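Local coordinates for alkylhydroperoxidase AhpD core: uncharacterized peroxidase-related protein (Ralstonia eutropha, PDB 2PRR) that probably acts as a peroxidase of the alkylhydroperoxidase AhpD type, within the all-helical carboxymuconolactone decarboxylase family, although its own substrate is uncharacterized, at residues C87-C90 against V91-G95; R182-D185 against E186-L189. All blocks are in the same frame, centred on the assembly; numbering follows the deposited sequence.

Contact 1 (C87-C90 against V91-G95); sequences CLYC and VVAHG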
ATOM      1  N   CYS D  87      -9.852  10.611  10.827  1.00 27.22           N
ATOM      2  CA  CYS D  87      -9.970  11.382  12.038  1.00 26.23           C
ATOM      3  C   CYS D  87     -11.439  11.596  12.331  1.00 28.86           C
ATOM      4  O   CYS D  87     -12.129  12.391  11.664  1.00 29.18           O
ATOM      5  CB  CYS D  87      -9.276  12.727  11.925  1.00 26.48           C
ATOM      6  SG  CYS D  87      -9.447  13.741  13.437  1.00 28.35           S
ATOM      7  N   LEU D  88     -11.905  10.909  13.364  1.00 29.06           N
ATOM      8  CA  LEU D  88     -13.278  10.986  13.774  1.00 29.81           C
ATOM      9  C   LEU D  88     -13.691  12.401  14.229  1.00 28.86           C
ATOM     10  O   LEU D  88     -14.699  12.912  13.753  1.00 28.21           O
ATOM     11  CB  LEU D  88     -13.514   9.920  14.833  1.00 29.41           C
ATOM     12  CG  LEU D  88     -14.846   9.822  15.573  1.00 37.44           C
ATOM     13  CD1 LEU D  88     -16.075   9.854  14.646  1.00 39.15           C
ATOM     14  CD2 LEU D  88     -14.797   8.534  16.400  1.00 35.03           C
ATOM     15  N   TYR D  89     -12.933  13.042  15.123  1.00 28.81           N
ATOM     16  CA  TYR D  89     -13.319  14.419  15.588  1.00 26.80           C
ATOM     17  C   TYR D  89     -13.461  15.375  14.412  1.00 26.67           C
ATOM     18  O   TYR D  89     -14.492  16.013  14.242  1.00 27.83           O
ATOM     19  CB  TYR D  89     -12.349  15.040  16.643  1.00 21.94           C
ATOM     20  CG  TYR D  89     -12.752  16.500  17.042  1.00 25.44           C
ATOM     21  CD1 TYR D  89     -12.356  17.600  16.284  1.00 11.44           C
ATOM     22  CD2 TYR D  89     -13.543  16.741  18.142  1.00 13.66           C
ATOM     23  CE1 TYR D  89     -12.764  18.938  16.617  1.00 27.18           C
ATOM     24  CE2 TYR D  89     -13.944  18.095  18.500  1.00 25.46           C
ATOM     25  CZ  TYR D  89     -13.542  19.157  17.715  1.00 14.05           C
ATOM     26  OH  TYR D  89     -13.916  20.461  18.050  1.00 36.87           O
ATOM     27  N   CYS D  90     -12.428  15.452  13.583  1.00 27.02           N
ATOM     28  CA  CYS D  90     -12.392  16.413  12.485  1.00 28.55           C
ATOM     29  C   CYS D  90     -13.403  16.221  11.379  1.00 29.14           C
ATOM     30  O   CYS D  90     -13.983  17.188  10.876  1.00 26.39           O
ATOM     31  CB  CYS D  90     -10.981  16.466  11.891  1.00 27.78           C
ATOM     32  SG  CYS D  90      -9.800  17.130  13.068  1.00 31.37           S
ATOM     33  N   VAL D  91     -13.559  14.982  10.946  1.00 27.57           N
ATOM     34  CA  VAL D  91     -14.534  14.670   9.933  1.00 27.58           C
ATOM     35  C   VAL D  91     -15.934  15.112  10.382  1.00 28.35           C
ATOM     36  O   VAL D  91     -16.681  15.723   9.619  1.00 26.77           O
ATOM     37  CB  VAL D  91     -14.558  13.150   9.690  1.00 27.20           C
ATOM     38  CG1 VAL D  91     -15.800  12.748   8.999  1.00 30.28           C
ATOM     39  CG2 VAL D  91     -13.352  12.699   8.895  1.00 22.27           C
ATOM     40  N   VAL D  92     -16.275  14.750  11.616  1.00 27.26           N
ATOM     41  CA  VAL D  92     -17.576  15.023  12.182  1.00 29.96           C
ATOM     42  C   VAL D  92     -17.784  16.519  12.479  1.00 28.49           C
ATOM     43  O   VAL D  92     -18.800  17.073  12.123  1.00 29.20           O
ATOM     44  CB  VAL D  92     -17.829  14.140  13.444  1.00 31.00           C
ATOM     45  CG1 VAL D  92     -19.106  14.558  14.174  1.00 26.40           C
ATOM     46  CG2 VAL D  92     -17.905  12.632  13.031  1.00 32.05           C
ATOM     47  N   ALA D  93     -16.797  17.143  13.096  1.00 28.66           N
ATOM     48  CA  ALA D  93     -16.849  18.559  13.462  1.00 28.89           C
ATOM     49  C   ALA D  93     -16.903  19.457  12.234  1.00 30.29           C
ATOM     50  O   ALA D  93     -17.760  20.314  12.130  1.00 32.13           O
ATOM     51  CB  ALA D  93     -15.642  18.903  14.322  1.00 25.86           C
ATOM     52  N   HIS D  94     -15.995  19.238  11.291  1.00 29.86           N
ATOM     53  CA  HIS D  94     -15.945  20.025  10.073  1.00 31.37           C
ATOM     54  C   HIS D  94     -16.948  19.652   9.005  1.00 31.86           C
ATOM     55  O   HIS D  94     -17.099  20.372   8.030  1.00 33.76           O
ATOM     56  CB  HIS D  94     -14.497  20.108   9.557  1.00 28.72           C
ATOM     57  CG  HIS D  94     -13.622  20.796  10.536  1.00 33.67           C
ATOM     58  ND1 HIS D  94     -13.672  22.160  10.725  1.00 28.49           N
ATOM     59  CD2 HIS D  94     -12.810  20.312  11.501  1.00 34.97           C
ATOM     60  CE1 HIS D  94     -12.873  22.490  11.721  1.00 33.56           C
ATOM     61  NE2 HIS D  94     -12.337  21.389  12.207  1.00 33.04           N
ATOM     62  N   GLY D  95     -17.617  18.518   9.154  1.00 32.86           N
ATOM     63  CA  GLY D  95     -18.694  18.181   8.242  1.00 32.82           C
ATOM     64  C   GLY D  95     -19.867  19.080   8.600  1.00 32.29           C
ATOM     65  O   GLY D  95     -20.556  19.591   7.739  1.00 33.32           O
TER
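Y89 and A93 meet one helical turn apart: the methyl CB of A93 sits over one face of the tyrosine ring, 4.1 Å from its centroid and 26° off the normal, a CH-pi contact. The ring gets there because CG lies anti to the backbone N (chi1 177°), which carries it along the helix toward its C-terminal end. Next to it L88 and V92 run side by side, L88 CD1 touching V92 CG2 at 3.7 Å. Packing is tightest where the V91 side chain closes on the first carbonyl, its CG2 only 3.0 Å from C87 O, the same oxygen that takes the V91 N hydrogen bond. C87 is the N-cap, and its SG accepts from C90 N at 3.4 Å. This start of helix 88-102 holds a CXXC motif with H94 four residues on, a spacing like that of the AhpD redox centre, so a similar role is likely. The two sulfurs, C87 SG and C90 SG, stand 3.4 Å apart, too far for a disulfide. On their side few side-chain contacts join 87-90 to 91-95. H94 turns the CD2 edge of its ring to C90 O (3.4 Å), the oxygen that also accepts from H94 N. Otherwise outside partners take over: S172 and N173 pack on C90, E75 binds H94 ND1, and a di(hydroxyethyl)ether, probably from the crystallisation liquor, binds H94 NE2.

Contact 2 (R182-D185 against E186-L189); sequences RPND and EFFL
N184 and F187 both turn CG back beside their own backbone N (chi1 -51° and -69°); with these torsions, and three residues apart round the turn, the two side chains lie side by side and point the same way. Amide and ring stand almost upright to one another, 83° between planes, with N184 OD1 3.3 Å from F187 CE2 in an oblique approach. F188 takes a similar first torsion but carries its ring to the other flank of the turn. There its edge receives two backbone oxygens in the ring plane, P183 O and N184 O, the latter 3.4 Å from F188 CD1, while the proline ring crosses the phenyl with P183 CB 4.1 Å from F188 CE1. E186 bends at chi2, bringing OE1 back to within 3.3 Å of N184 CB. A water donates to E186 OE1 at 2.7 Å and accepts from N184 ND2 at 3.1 Å, bridging amide and carboxylate. Of the backbone bonds, F187 N to N184 O is long (3.3 Å) and bent, the donor well above the carbonyl plane, and F188 N to D185 O is weak. Such geometry suits the entry into a short, weakly bonded helix after an extended proline-asparagine lead-in. D185 is the exposed residue of the turn, though it also packs against L106 of a second subunit. Inward, N184 OD1 accepts from N40 N at the start of helix 40-45, and N184 ND2 donates to V38 O in the loop before it. F37 meets F187 edge-to-face; F187 packs against A93 and A96 of helix 88-102, and F188 against V92.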
ATOM      1  N   ARG D 182     -12.925  13.565  21.205  1.00 30.75           N
ATOM      2  CA  ARG D 182     -14.303  13.174  20.917  1.00 28.85           C
ATOM      3  C   ARG D 182     -15.175  14.307  20.383  1.00 30.80           C
ATOM      4  O   ARG D 182     -15.328  15.354  21.045  1.00 30.75           O
ATOM      5  CB  ARG D 182     -14.959  12.593  22.175  1.00 25.39           C
ATOM      6  CG  ARG D 182     -16.316  11.949  21.914  1.00 26.93           C
ATOM      7  CD  ARG D 182     -17.129  11.662  23.185  1.00 31.21           C
ATOM      8  NE  ARG D 182     -18.493  11.247  22.828  1.00 32.21           N
ATOM      9  CZ  ARG D 182     -18.859   9.996  22.533  1.00 26.30           C
ATOM     10  NH1 ARG D 182     -18.012   8.982  22.604  1.00 28.82           N
ATOM     11  NH2 ARG D 182     -20.109   9.751  22.187  1.00 32.52           N
ATOM     12  N   PRO D 183     -15.775  14.086  19.198  1.00 31.31           N
ATOM     13  CA  PRO D 183     -16.656  15.095  18.642  1.00 31.10           C
ATOM     14  C   PRO D 183     -17.921  15.274  19.488  1.00 33.26           C
ATOM     15  O   PRO D 183     -18.495  14.300  19.991  1.00 32.10           O
ATOM     16  CB  PRO D 183     -16.989  14.573  17.245  1.00 30.71           C
ATOM     17  CG  PRO D 183     -16.554  13.104  17.223  1.00 27.34           C
ATOM     18  CD  PRO D 183     -15.639  12.881  18.338  1.00 29.07           C
ATOM     19  N   ASN D 184     -18.332  16.526  19.643  1.00 33.15           N
ATOM     20  CA  ASN D 184     -19.515  16.857  20.409  1.00 34.14           C
ATOM     21  C   ASN D 184     -20.765  16.332  19.717  1.00 34.88           C
ATOM     22  O   ASN D 184     -20.795  16.190  18.500  1.00 35.69           O
ATOM     23  CB  ASN D 184     -19.644  18.378  20.601  1.00 34.07           C
ATOM     24  CG  ASN D 184     -18.394  19.009  21.135  1.00 30.07           C
ATOM     25  OD1 ASN D 184     -17.371  19.104  20.433  1.00 29.66           O
ATOM     26  ND2 ASN D 184     -18.465  19.490  22.360  1.00 32.16           N
ATOM     27  N   ASP D 185     -21.793  16.050  20.512  1.00 36.17           N
ATOM     28  CA  ASP D 185     -23.050  15.504  20.015  1.00 36.83           C
ATOM     29  C   ASP D 185     -23.728  16.430  19.030  1.00 35.89           C
ATOM     30  O   ASP D 185     -24.370  15.985  18.093  1.00 35.71           O
ATOM     31  CB  ASP D 185     -24.027  15.249  21.184  1.00 39.32           C
ATOM     32  CG  ASP D 185     -23.644  14.048  22.055  1.00 41.77           C
ATOM     33  OD1 ASP D 185     -22.608  13.385  21.806  1.00 42.38           O
ATOM     34  OD2 ASP D 185     -24.408  13.778  23.007  1.00 43.23           O
ATOM     35  N   GLU D 186     -23.582  17.720  19.260  1.00 37.31           N
ATOM     36  CA  GLU D 186     -24.236  18.727  18.454  1.00 38.12           C
ATOM     37  C   GLU D 186     -23.771  18.727  17.004  1.00 38.97           C
ATOM     38  O   GLU D 186     -24.556  19.037  16.109  1.00 40.94           O
ATOM     39  CB  GLU D 186     -24.012  20.124  19.031  1.00 39.59           C
ATOM     40  CG  GLU D 186     -24.601  20.377  20.416  1.00 38.84           C
ATOM     41  CD  GLU D 186     -23.764  19.818  21.546  1.00 42.08           C
ATOM     42  OE1 GLU D 186     -22.838  19.003  21.300  1.00 46.18           O
ATOM     43  OE2 GLU D 186     -24.045  20.192  22.691  1.00 45.29           O
ATOM     44  N   PHE D 187     -22.506  18.404  16.767  1.00 37.96           N
ATOM     45  CA  PHE D 187     -21.989  18.384  15.397  1.00 38.03           C
ATOM     46  C   PHE D 187     -22.660  17.356  14.485  1.00 38.27           C
ATOM     47  O   PHE D 187     -22.864  17.642  13.303  1.00 40.00           O
ATOM     48  CB  PHE D 187     -20.476  18.123  15.369  1.00 37.23           C
ATOM     49  CG  PHE D 187     -19.644  19.250  15.916  1.00 36.63           C
ATOM     50  CD1 PHE D 187     -19.783  20.544  15.414  1.00 30.02           C
ATOM     51  CD2 PHE D 187     -18.655  19.002  16.856  1.00 32.89           C
ATOM     52  CE1 PHE D 187     -19.007  21.567  15.881  1.00 35.10           C
ATOM     53  CE2 PHE D 187     -17.872  20.029  17.333  1.00 37.12           C
ATOM     54  CZ  PHE D 187     -18.058  21.326  16.848  1.00 37.42           C
ATOM     55  N   PHE D 188     -22.981  16.175  15.034  1.00 38.54           N
ATOM     56  CA  PHE D 188     -23.552  15.051  14.265  1.00 36.64           C
ATOM     57  C   PHE D 188     -24.860  15.419  13.556  1.00 37.75           C
ATOM     58  O   PHE D 188     -25.096  15.006  12.437  1.00 37.23           O
ATOM     59  CB  PHE D 188     -23.781  13.822  15.160  1.00 34.09           C
ATOM     60  CG  PHE D 188     -22.514  13.067  15.576  1.00 24.74           C
ATOM     61  CD1 PHE D 188     -21.745  13.493  16.626  1.00 28.14           C
ATOM     62  CD2 PHE D 188     -22.179  11.858  14.980  1.00 34.19           C
ATOM     63  CE1 PHE D 188     -20.619  12.779  17.048  1.00 26.60           C
ATOM     64  CE2 PHE D 188     -21.045  11.120  15.386  1.00 22.85           C
ATOM     65  CZ  PHE D 188     -20.268  11.570  16.408  1.00 31.72           C
ATOM     66  N   LEU D 189     -25.683  16.235  14.198  1.00 39.54           N
ATOM     67  CA  LEU D 189     -26.986  16.631  13.657  1.00 41.43           C
ATOM     68  C   LEU D 189     -27.037  18.031  12.999  1.00 40.62           C
ATOM     69  O   LEU D 189     -27.920  18.313  12.193  1.00 40.04           O
ATOM     70  CB  LEU D 189     -28.008  16.543  14.802  1.00 40.22           C
ATOM     71  CG  LEU D 189     -29.492  16.775  14.538  1.00 43.59           C
ATOM     72  CD1 LEU D 189     -30.032  16.021  13.312  1.00 47.06           C
ATOM     73  CD2 LEU D 189     -30.250  16.365  15.799  1.00 44.56           C
TER
HETATM   74  O   HOH W   1     -21.271  18.960  23.506  1.00 39.98           O

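How the contacts relate
Contact 1 comes first along the chain, at the start of helix 88-102, and contact 2 follows near the C-terminus almost ninety residues later, in the loop after helix 156-179 and the short helix 185-189. Their centres are only about 9 Å apart, and they touch directly: Y89 CD2 lies 3.6 Å from P183 CA, and V92 CG1 lies 3.7 Å from F188 CE1. The C-terminal segment thus packs along one flank of the helix whose other flank presents the two cysteines toward helices 71-84 and 156-179. Both contacts also meet a second subunit: L88 and V91 pack on its K117 and V113, near the probable redox centre, and R182 salt-bridges its D119.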